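Local coordinates for protein pyridoxine 4-oxidase (Mesorhizobium loti, PDB 4HA6) that oxidises the 4-hydroxymethyl group of pyridoxine to the aldehyde pyridoxal, using FAD as cofactor and molecular oxygen as electron acceptor, at residues Ala463-Lys468 and Phe474-Ser479. Numbering follows the deposited sequence.
Sequences ANLRLK and FVVDAS. With FAD (flavin-adenine dinucleotide), chain B.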
loop_
_atom_site.group_PDB
_atom_site.type_symbol
_atom_site.label_atom_id
_atom_site.label_comp_id
_atom_site.label_asym_id
_atom_site.label_seq_id
_atom_site.Cartn_x
_atom_site.Cartn_y
_atom_site.Cartn_z
ATOM N N ALA A 463 11.786 10.749 -13.649
ATOM C CA ALA A 463 11.973 9.303 -13.631
ATOM C C ALA A 463 13.032 8.890 -12.625
ATOM O O ALA A 463 13.111 7.721 -12.242
ATOM C CB ALA A 463 12.339 8.805 -15.021
ATOM N N ASN A 464 13.856 9.847 -12.218
ATOM C CA ASN A 464 14.881 9.619 -11.207
ATOM C C ASN A 464 14.369 9.904 -9.798
ATOM O O ASN A 464 15.129 9.786 -8.815
ATOM C CB ASN A 464 16.110 10.493 -11.496
ATOM C CG ASN A 464 16.825 10.088 -12.774
ATOM O OD1 ASN A 464 17.117 8.914 -12.985
ATOM N ND2 ASN A 464 17.089 11.056 -13.641
ATOM N N LEU A 465 13.092 10.294 -9.715
ATOM C CA LEU A 465 12.390 10.586 -8.442
ATOM C C LEU A 465 12.772 11.927 -7.808
ATOM O O LEU A 465 12.521 12.163 -6.605
ATOM C CB LEU A 465 12.533 9.436 -7.422
ATOM C CG LEU A 465 12.206 8.024 -7.924
ATOM C CD1 LEU A 465 12.337 6.987 -6.808
ATOM C CD2 LEU A 465 10.829 7.959 -8.559
ATOM N N ARG A 466 13.360 12.810 -8.619
ATOM C CA ARG A 466 13.756 14.130 -8.167
ATOM C C ARG A 466 12.579 15.096 -8.347
ATOM O O ARG A 466 11.998 15.175 -9.432
ATOM C CB ARG A 466 14.966 14.609 -8.978
ATOM C CG ARG A 466 15.548 15.952 -8.539
ATOM C CD ARG A 466 16.485 16.530 -9.622
ATOM N NE ARG A 466 15.814 16.550 -10.921
ATOM C CZ ARG A 466 15.108 17.570 -11.410
ATOM N NH1 ARG A 466 14.978 18.706 -10.727
ATOM N NH2 ARG A 466 14.530 17.450 -12.604
ATOM N N LEU A 467 12.207 15.814 -7.287
ATOM C CA LEU A 467 11.199 16.868 -7.436
ATOM C C LEU A 467 11.651 17.804 -8.553
ATOM O O LEU A 467 12.771 18.321 -8.504
ATOM C CB LEU A 467 11.049 17.675 -6.147
ATOM C CG LEU A 467 9.849 18.620 -6.250
ATOM C CD1 LEU A 467 8.698 18.019 -5.502
ATOM C CD2 LEU A 467 10.176 20.011 -5.742
ATOM N N LYS A 468 10.804 18.006 -9.562
ATOM C CA LYS A 468 11.235 18.693 -10.784
ATOM C C LYS A 468 11.731 20.130 -10.548
ATOM O O LYS A 468 12.552 20.635 -11.306
ATOM C CB LYS A 468 10.134 18.652 -11.855
ATOM C CG LYS A 468 9.812 17.239 -12.361
ATOM C CD LYS A 468 9.153 17.229 -13.751
ATOM C CE LYS A 468 9.196 15.811 -14.342
ATOM N NZ LYS A 468 8.652 15.708 -15.737
ATOM N N PHE A 474 14.345 14.492 -3.237
ATOM C CA PHE A 474 13.772 13.324 -3.890
ATOM C C PHE A 474 12.536 12.840 -3.123
ATOM O O PHE A 474 12.404 13.092 -1.920
ATOM C CB PHE A 474 14.843 12.229 -4.018
ATOM C CG PHE A 474 16.120 12.717 -4.675
ATOM C CD1 PHE A 474 16.324 12.547 -6.042
ATOM C CD2 PHE A 474 17.092 13.384 -3.931
ATOM C CE1 PHE A 474 17.484 13.016 -6.659
ATOM C CE2 PHE A 474 18.256 13.850 -4.540
ATOM C CZ PHE A 474 18.447 13.662 -5.901
ATOM N N VAL A 475 11.606 12.202 -3.828
ATOM C CA VAL A 475 10.425 11.623 -3.194
ATOM C C VAL A 475 10.431 10.124 -3.500
ATOM O O VAL A 475 10.342 9.716 -4.660
ATOM C CB VAL A 475 9.130 12.280 -3.678
ATOM C CG1 VAL A 475 7.952 11.704 -2.917
ATOM C CG2 VAL A 475 9.195 13.821 -3.493
ATOM N N VAL A 476 10.613 9.304 -2.469
ATOM C CA VAL A 476 10.806 7.879 -2.689
ATOM C C VAL A 476 9.904 7.076 -1.768
ATOM O O VAL A 476 10.356 6.579 -0.730
ATOM C CB VAL A 476 12.289 7.461 -2.498
ATOM C CG1 VAL A 476 12.488 6.014 -2.902
ATOM C CG2 VAL A 476 13.181 8.334 -3.343
ATOM N N ASP A 477 8.626 6.967 -2.159
ATOM C CA ASP A 477 7.623 6.179 -1.443
ATOM C C ASP A 477 6.392 5.957 -2.333
ATOM O O ASP A 477 6.450 6.193 -3.549
ATOM C CB ASP A 477 7.240 6.844 -0.111
ATOM C CG ASP A 477 6.721 8.264 -0.289
ATOM O OD1 ASP A 477 6.053 8.544 -1.323
ATOM O OD2 ASP A 477 6.990 9.102 0.609
ATOM N N ALA A 478 5.274 5.535 -1.741
ATOM C CA ALA A 478 4.082 5.208 -2.526
ATOM C C ALA A 478 3.508 6.414 -3.245
ATOM O O ALA A 478 2.734 6.257 -4.186
ATOM C CB ALA A 478 2.998 4.565 -1.651
ATOM N N SER A 479 3.862 7.616 -2.795
ATOM C CA SER A 479 3.318 8.826 -3.427
ATOM C C SER A 479 3.749 8.987 -4.906
ATOM O O SER A 479 3.026 9.601 -5.701
ATOM C CB SER A 479 3.711 10.056 -2.616
ATOM O OG SER A 479 5.103 10.296 -2.738
HETATM P PA FAD B . 4.807 4.226 5.236
HETATM O O1A FAD B . 5.311 2.795 5.354
HETATM O O2A FAD B . 3.413 4.539 5.705
HETATM O O5B FAD B . 5.865 5.163 6.023
HETATM C C5B FAD B . 5.647 6.532 6.351
HETATM C C4B FAD B . 6.501 6.788 7.584
HETATM O O4B FAD B . 6.902 8.159 7.680
HETATM C C3B FAD B . 5.727 6.468 8.856
HETATM O O3B FAD B . 6.611 5.704 9.692
HETATM C C2B FAD B . 5.411 7.829 9.472
HETATM O O2B FAD B . 5.346 7.757 10.907
HETATM C C1B FAD B . 6.570 8.689 8.978
HETATM N N9A FAD B . 6.258 10.138 8.800
HETATM C C8A FAD B . 5.151 10.665 8.233
HETATM N N7A FAD B . 5.224 12.024 8.223
HETATM C C5A FAD B . 6.399 12.391 8.787
HETATM C C6A FAD B . 7.098 13.669 9.080
HETATM N N6A FAD B . 6.537 14.876 8.750
HETATM N N1A FAD B . 8.319 13.596 9.683
HETATM C C2A FAD B . 8.889 12.415 10.002
HETATM N N3A FAD B . 8.300 11.223 9.754
HETATM C C4A FAD B . 7.076 11.141 9.159
HETATM N N1 FAD B . 0.506 -3.632 1.462
HETATM C C2 FAD B . 0.754 -4.851 0.949
HETATM O O2 FAD B . 1.447 -4.930 -0.090
HETATM N N3 FAD B . 0.260 -5.980 1.492
HETATM C C4 FAD B . -0.498 -5.970 2.601
HETATM O O4 FAD B . -0.963 -7.034 3.090
HETATM C C4X FAD B . -0.814 -4.665 3.226
HETATM N N5 FAD B . -1.581 -4.562 4.330
HETATM C C5X FAD B . -1.838 -3.354 4.892
HETATM C C6 FAD B . -2.624 -3.261 6.039
HETATM C C7 FAD B . -2.881 -2.023 6.619
HETATM C C7M FAD B . -3.731 -1.940 7.863
HETATM C C8 FAD B . -2.311 -0.787 6.014
HETATM C C8M FAD B . -2.596 0.551 6.641
HETATM C C9 FAD B . -1.521 -0.868 4.868
HETATM C C9A FAD B . -1.275 -2.114 4.288
HETATM N N10 FAD B . -0.484 -2.208 3.130
HETATM C C10 FAD B . -0.239 -3.472 2.576
HETATM C "C1'" FAD B . 0.069 -0.997 2.512
HETATM C "C2'" FAD B . 1.558 -0.828 2.766
HETATM O "O2'" FAD B . 1.854 -1.072 4.150
HETATM C "C3'" FAD B . 1.914 0.611 2.386
HETATM O "O3'" FAD B . 1.433 0.860 1.054
HETATM C "C4'" FAD B . 3.411 0.853 2.455
HETATM O "O4'" FAD B . 3.853 0.531 3.786
HETATM C "C5'" FAD B . 3.762 2.301 2.096
HETATM O "O5'" FAD B . 5.071 2.576 2.590
HETATM P P FAD B . 5.657 4.063 2.495
HETATM O O1P FAD B . 7.164 4.052 2.711
HETATM O O2P FAD B . 5.090 4.751 1.270
HETATM O O3P FAD B . 4.940 4.780 3.738
#
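Arg466 and Phe474 form a single antiparallel beta bridge, the pair itself non-hydrogen-bonded and flanked by two backbone bonds. On one side Val475 N donates to Leu465 O at 2.9 Å, with an N-H...O angle of 161°; on the other, Leu467 bonds Leu473, so the loop 463-468 lies along the beginning of strand 473-475. The Leu465 carbonyl oxygen also receives a CA-H...O contact from Phe474, whose CA lies 3.2 Å from Leu465 O. Strand 473-475 is one edge strand of the five-stranded parallel sheet, order 3-2-1-4-5, of the Rossmann-like FAD-binding domain of GMC oxidoreductases, beside strand 246-249.

The Phe474 ring lies alongside Arg466, with CD1 3.7 Å from Arg466 CA and CE1 3.8 Å from Arg466 CB, while Asn464 O sits at its edge, near the ring plane. Arg466 runs past with CG anti to its own N (chi1 -176°), which lays the start of its aliphatic chain beside CE1; its guanidinium then turns nearly perpendicular to the ring and reaches Asp462 in a salt bridge and Leu470 O. Replacing Phe474 with an alanine is likely to leave the first carbons of Arg466 without their aromatic partner and to open a gap against Phe500 of helix 490-506, which the ring also meets.

Leu465 points toward the strand and crosses Val476 at about a right angle, its CD1 3.8 Å from Val476 CG2; both side chains also touch Phe500. Past the strand end, Asp477 OD1 accepts from Ser479 N at 2.8 Å in an Asx turn, while OD2 bonds Gly252 N and Ser256 OG. Within this turn Ala478 N donates to the FAD phosphate oxygen O2P at 3.1 Å, nearly straight at 166°.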